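Local coordinates for protein copper-transporting ATPase (Sulfolobus solfataricus, PDB 2YJ3) that probably couples ATP hydrolysis to the transport of copper across the cell membrane, represented here by its catalytic part, with phosphorylation and nucleotide-binding domains, at residues A120-N124 with G125-A129; I31-K35 with T36-T40. The protein carries 1 engineered substitution. All coordinates share one frame; numbering follows the deposited sequence.

In the fold
The two local contacts belong to the two halves of the catalytic part of a P-type ATPase, with centres about 33 Å apart and no touch between them. Interaction 2 is buried in the phosphorylation domain, where a central strand of the haloacid dehalogenase-like sheet gives way to the signature loop; lysine, threonine and carboxylate groups gather there beside an apolar underpinning. Interaction 1 lies at the surface, in a hairpin of the antiparallel sheet of the nucleotide-binding domain, and is held by straight backbone bonds and hydrocarbon contacts. Both join consecutive segments, yet one closes a tight reversal between strands while the other passes from strand to loose helical turn.

Interaction 1 of 2, residues A120-N124 with G125-A129; sequences AVYIN and GEPIA
The ring of Tyr122 meets the return strand at one edge, where the carbonyl O of Gly125 lies near the ring plane, 3.6 Å from CD2. Pro127 comes up obliquely, its CB 3.6 Å from CE2 of Tyr122 and its CD lying against CD2 and CE2. Lys111 makes a cation-pi contact with the same ring. With CG of Tyr122 anti to its carbonyl carbon (chi1 -63°), the aromatic group is carried out over the strand pairing on the face shared with Pro127.

On the opposite side of the hairpin from Tyr122 and Pro127, hydrocarbon groups do the packing. Ile128 sets CG1 in the crowded position between N and C (chi1 47°), and this turns the branch across the partner strand: CG1 packs 3.5 Å from Ile123 CD1, while CD1 touches Val121 CG1. Beside it, CB of Ala129 stands 3.9 Å from CB of Val121.

The backbone illustrates how a beta hairpin with a two-residue loop accommodates an irregularity. Asn124 and Gly125 are the central residues of a type I' turn; the positive phi of Gly125 (99°) suits a residue with no CB. Next to the turn, Ile123 and Glu126 form a hydrogen-bonded pair, with Ile123 N 3.0 Å from Glu126 O. Further along, Ile128 and Ala129 both face Val121 in a classic beta bulge. Ile128 N donates to Val121 O at 2.9 Å, and Val121 N reaches Ala129 O at 2.8 Å.

Strand 106-111 flanks the hairpin on the side of strand 119-123, and the backbone N of Ile107 donates a hydrogen bond to Asn124 OD1. Strand 45-50 pairs with strand 126-134 beyond, while helix 53-63, which ends at the nucleotide-binding Glu63, packs through Ser55, Tyr58 and Ala59 onto Val121, Ile123, Ile128 and Ala129.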
loop_
_atom_site.group_PDB
_atom_site.type_symbol
_atom_site.label_atom_id
_atom_site.label_comp_id
_atom_site.label_asym_id
_atom_site.label_seq_id
_atom_site.Cartn_x
_atom_site.Cartn_y
_atom_site.Cartn_z
ATOM N N ALA A 120 -17.075 -5.658 -6.801
ATOM C CA ALA A 120 -18.384 -5.879 -7.406
ATOM C C ALA A 120 -19.352 -4.808 -6.950
ATOM O O ALA A 120 -19.309 -4.368 -5.793
ATOM C CB ALA A 120 -18.916 -7.285 -7.038
ATOM N N VAL A 121 -20.216 -4.366 -7.855
ATOM C CA VAL A 121 -21.256 -3.422 -7.466
ATOM C C VAL A 121 -22.583 -4.183 -7.452
ATOM O O VAL A 121 -22.951 -4.807 -8.447
ATOM C CB VAL A 121 -21.373 -2.262 -8.449
ATOM C CG1 VAL A 121 -22.474 -1.310 -7.999
ATOM C CG2 VAL A 121 -20.012 -1.538 -8.630
ATOM N N TYR A 122 -23.291 -4.146 -6.326
ATOM C CA TYR A 122 -24.606 -4.768 -6.236
ATOM C C TYR A 122 -25.677 -3.715 -6.175
ATOM O O TYR A 122 -25.501 -2.657 -5.548
ATOM C CB TYR A 122 -24.715 -5.626 -4.987
ATOM C CG TYR A 122 -23.746 -6.768 -4.980
ATOM C CD1 TYR A 122 -22.409 -6.558 -4.691
ATOM C CD2 TYR A 122 -24.162 -8.048 -5.273
ATOM C CE1 TYR A 122 -21.514 -7.604 -4.699
ATOM C CE2 TYR A 122 -23.280 -9.099 -5.271
ATOM C CZ TYR A 122 -21.956 -8.871 -4.985
ATOM O OH TYR A 122 -21.066 -9.913 -4.984
ATOM N N ILE A 123 -26.792 -4.004 -6.825
ATOM C CA ILE A 123 -27.950 -3.150 -6.704
ATOM C C ILE A 123 -29.114 -4.021 -6.312
ATOM O O ILE A 123 -29.543 -4.889 -7.080
ATOM C CB ILE A 123 -28.296 -2.414 -7.995
ATOM C CG1 ILE A 123 -27.187 -1.410 -8.376
ATOM C CG2 ILE A 123 -29.630 -1.692 -7.819
ATOM C CD1 ILE A 123 -27.304 -0.902 -9.830
ATOM N N ASN A 124 -29.606 -3.787 -5.098
ATOM C CA ASN A 124 -30.668 -4.583 -4.526
ATOM C C ASN A 124 -30.347 -6.070 -4.544
ATOM O O ASN A 124 -31.218 -6.891 -4.788
ATOM C CB ASN A 124 -31.986 -4.286 -5.236
ATOM C CG ASN A 124 -32.513 -2.903 -4.904
ATOM O OD1 ASN A 124 -32.018 -2.249 -3.989
ATOM N ND2 ASN A 124 -33.520 -2.457 -5.637
ATOM N N GLY A 125 -29.090 -6.405 -4.268
ATOM C CA GLY A 125 -28.700 -7.787 -4.056
ATOM C C GLY A 125 -28.067 -8.447 -5.274
ATOM O O GLY A 125 -27.479 -9.529 -5.178
ATOM N N GLU A 126 -28.186 -7.793 -6.422
ATOM C CA GLU A 126 -27.740 -8.364 -7.691
ATOM C C GLU A 126 -26.424 -7.742 -8.179
ATOM O O GLU A 126 -26.339 -6.527 -8.359
ATOM C CB GLU A 126 -28.823 -8.151 -8.748
ATOM C CG GLU A 126 -28.381 -8.474 -10.165
ATOM C CD GLU A 126 -29.469 -8.224 -11.204
ATOM O OE1 GLU A 126 -30.150 -7.173 -11.104
ATOM O OE2 GLU A 126 -29.633 -9.077 -12.119
ATOM N N PRO A 127 -25.400 -8.581 -8.411
ATOM C CA PRO A 127 -24.130 -8.098 -8.959
ATOM C C PRO A 127 -24.304 -7.614 -10.394
ATOM O O PRO A 127 -24.593 -8.429 -11.264
ATOM C CB PRO A 127 -23.235 -9.337 -8.912
ATOM C CG PRO A 127 -24.177 -10.501 -8.949
ATOM C CD PRO A 127 -25.417 -10.046 -8.226
ATOM N N ILE A 128 -24.131 -6.315 -10.636
ATOM C CA ILE A 128 -24.403 -5.753 -11.956
ATOM C C ILE A 128 -23.223 -5.025 -12.628
ATOM O O ILE A 128 -23.296 -4.706 -13.820
ATOM C CB ILE A 128 -25.651 -4.815 -11.960
ATOM C CG1 ILE A 128 -25.599 -3.835 -10.791
ATOM C CG2 ILE A 128 -26.956 -5.630 -11.909
ATOM C CD1 ILE A 128 -24.341 -3.029 -10.710
ATOM N N ALA A 129 -22.153 -4.770 -11.878
ATOM C CA ALA A 129 -20.962 -4.126 -12.422
ATOM C C ALA A 129 -19.746 -4.560 -11.631
ATOM O O ALA A 129 -19.878 -5.163 -10.554
ATOM C CB ALA A 129 -21.109 -2.595 -12.366
#

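Interaction 2 of 2, residues I31-K35 with T36-T40; sequences IIFEK and TGTLT. Engineered in segment 31-35: Glu34 (natural residue Asp).
Lys35 O draws the chain round where strand 30-34 ends: it receives weak hydrogen bonds from Leu39 N at 3.4 Å and Thr40 N at 3.5 Å, the latter closing a wider, pi-type turn. Gly37, at phi 100°, lets the backbone swing through the bend. Its N-H is held almost straight (168°) by OG1 of Thr40, 3.1 Å away, so a threonine hydroxyl braces the loop from within.

Leu39 folds back onto the strand. Its CD2 sits over one face of Phe33, 4.1 Å from the ring centroid in a CH-pi contact, and Thr38 OG1 lies at the edge of that ring. OG1 of Thr38, set between the backbone N and the carbonyl carbon (chi1 76°), also points to the carbonyl O of Glu34, though the modelled separation is too short to trust in detail.

The polar ends point into the active site. Lys35 starts extended, then bends at its last two torsions so that NZ bridges Asp135 and Asp161; Asp135 also takes a hydrogen bond from Thr36 OG1. Engineered Glu34, at the position of the aspartate phosphorylated in P-type ATPases, pairs with Lys187. Lys35 and Thr36 contact ATP in a nucleotide-bound form of this protein; none is bound in this model.

This signature loop leaves a strand flanked by parallel strands 154-158 and 201-205, with Ile157 against Leu39, Ile204 against Phe33 and Thr38, and helix 163-173 meeting Lys35, Leu39 and Thr40 through Leu169.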
loop_
_atom_site.group_PDB
_atom_site.type_symbol
_atom_site.label_atom_id
_atom_site.label_comp_id
_atom_site.label_asym_id
_atom_site.label_seq_id
_atom_site.Cartn_x
_atom_site.Cartn_y
_atom_site.Cartn_z
ATOM N N ILE A 31 16.453 -6.266 3.527
ATOM C CA ILE A 31 15.529 -5.176 3.253
ATOM C C ILE A 31 14.214 -5.740 2.774
ATOM O O ILE A 31 14.162 -6.447 1.768
ATOM C CB ILE A 31 16.038 -4.275 2.147
ATOM C CG1 ILE A 31 17.400 -3.702 2.531
ATOM C CG2 ILE A 31 15.030 -3.168 1.873
ATOM C CD1 ILE A 31 18.039 -2.918 1.434
ATOM N N ILE A 32 13.148 -5.416 3.489
ATOM C CA ILE A 32 11.827 -5.880 3.112
ATOM C C ILE A 32 10.921 -4.721 2.724
ATOM O O ILE A 32 10.814 -3.729 3.454
ATOM C CB ILE A 32 11.183 -6.669 4.245
ATOM C CG1 ILE A 32 12.053 -7.887 4.576
ATOM C CG2 ILE A 32 9.772 -7.070 3.853
ATOM C CD1 ILE A 32 11.485 -8.808 5.651
ATOM N N PHE A 33 10.288 -4.851 1.561
ATOM C CA PHE A 33 9.280 -3.904 1.110
ATOM C C PHE A 33 7.873 -4.481 1.189
ATOM O O PHE A 33 7.636 -5.628 0.833
ATOM C CB PHE A 33 9.522 -3.506 -0.343
ATOM C CG PHE A 33 10.779 -2.744 -0.563
ATOM C CD1 PHE A 33 10.783 -1.363 -0.476
ATOM C CD2 PHE A 33 11.955 -3.401 -0.876
ATOM C CE1 PHE A 33 11.939 -0.652 -0.684
ATOM C CE2 PHE A 33 13.121 -2.691 -1.090
ATOM C CZ PHE A 33 13.112 -1.313 -0.995
ATOM N N GLU A 34 6.942 -3.656 1.642
ATOM C CA GLU A 34 5.529 -3.900 1.446
ATOM C C GLU A 34 5.157 -3.439 0.050
ATOM O O GLU A 34 5.388 -2.287 -0.307
ATOM C CB GLU A 34 4.738 -3.095 2.463
ATOM C CG GLU A 34 4.409 -3.868 3.714
ATOM C CD GLU A 34 3.054 -4.521 3.624
ATOM O OE1 GLU A 34 2.702 -5.024 2.533
ATOM O OE2 GLU A 34 2.333 -4.502 4.643
ATOM N N LYS A 35 4.585 -4.322 -0.754
ATOM C CA LYS A 35 4.238 -3.928 -2.107
ATOM C C LYS A 35 3.461 -2.617 -2.069
ATOM O O LYS A 35 3.866 -1.631 -2.672
ATOM C CB LYS A 35 3.431 -5.020 -2.815
ATOM C CG LYS A 35 2.773 -4.557 -4.111
ATOM C CD LYS A 35 2.063 -5.693 -4.829
ATOM C CE LYS A 35 0.559 -5.610 -4.646
ATOM N NZ LYS A 35 -0.089 -4.580 -5.508
ATOM N N THR A 36 2.362 -2.602 -1.328
ATOM C CA THR A 36 1.414 -1.508 -1.420
ATOM C C THR A 36 1.842 -0.303 -0.600
ATOM O O THR A 36 1.986 -0.397 0.620
ATOM C CB THR A 36 0.026 -1.945 -0.939
ATOM O OG1 THR A 36 -0.419 -3.045 -1.736
ATOM C CG2 THR A 36 -0.964 -0.776 -1.041
ATOM N N GLY A 37 2.035 0.830 -1.271
ATOM C CA GLY A 37 2.330 2.069 -0.586
ATOM C C GLY A 37 3.800 2.426 -0.596
ATOM O O GLY A 37 4.155 3.613 -0.529
ATOM N N THR A 38 4.665 1.419 -0.667
ATOM C CA THR A 38 6.098 1.689 -0.677
ATOM C C THR A 38 6.686 1.623 -2.079
ATOM O O THR A 38 7.253 2.600 -2.561
ATOM C CB THR A 38 6.877 0.769 0.279
ATOM O OG1 THR A 38 7.001 -0.531 -0.296
ATOM C CG2 THR A 38 6.161 0.689 1.617
ATOM N N LEU A 39 6.538 0.474 -2.733
ATOM C CA LEU A 39 7.015 0.299 -4.101
ATOM C C LEU A 39 5.999 0.853 -5.083
ATOM O O LEU A 39 6.283 1.028 -6.264
ATOM C CB LEU A 39 7.260 -1.182 -4.395
ATOM C CG LEU A 39 8.455 -1.808 -3.681
ATOM C CD1 LEU A 39 8.572 -3.292 -4.008
ATOM C CD2 LEU A 39 9.731 -1.064 -4.057
ATOM N N THR A 40 4.803 1.128 -4.585
ATOM C CA THR A 40 3.753 1.675 -5.414
ATOM C C THR A 40 3.176 2.858 -4.680
ATOM O O THR A 40 3.391 3.015 -3.483
ATOM C CB THR A 40 2.617 0.656 -5.612
ATOM O OG1 THR A 40 2.007 0.384 -4.350
ATOM C CG2 THR A 40 3.146 -0.639 -6.202
#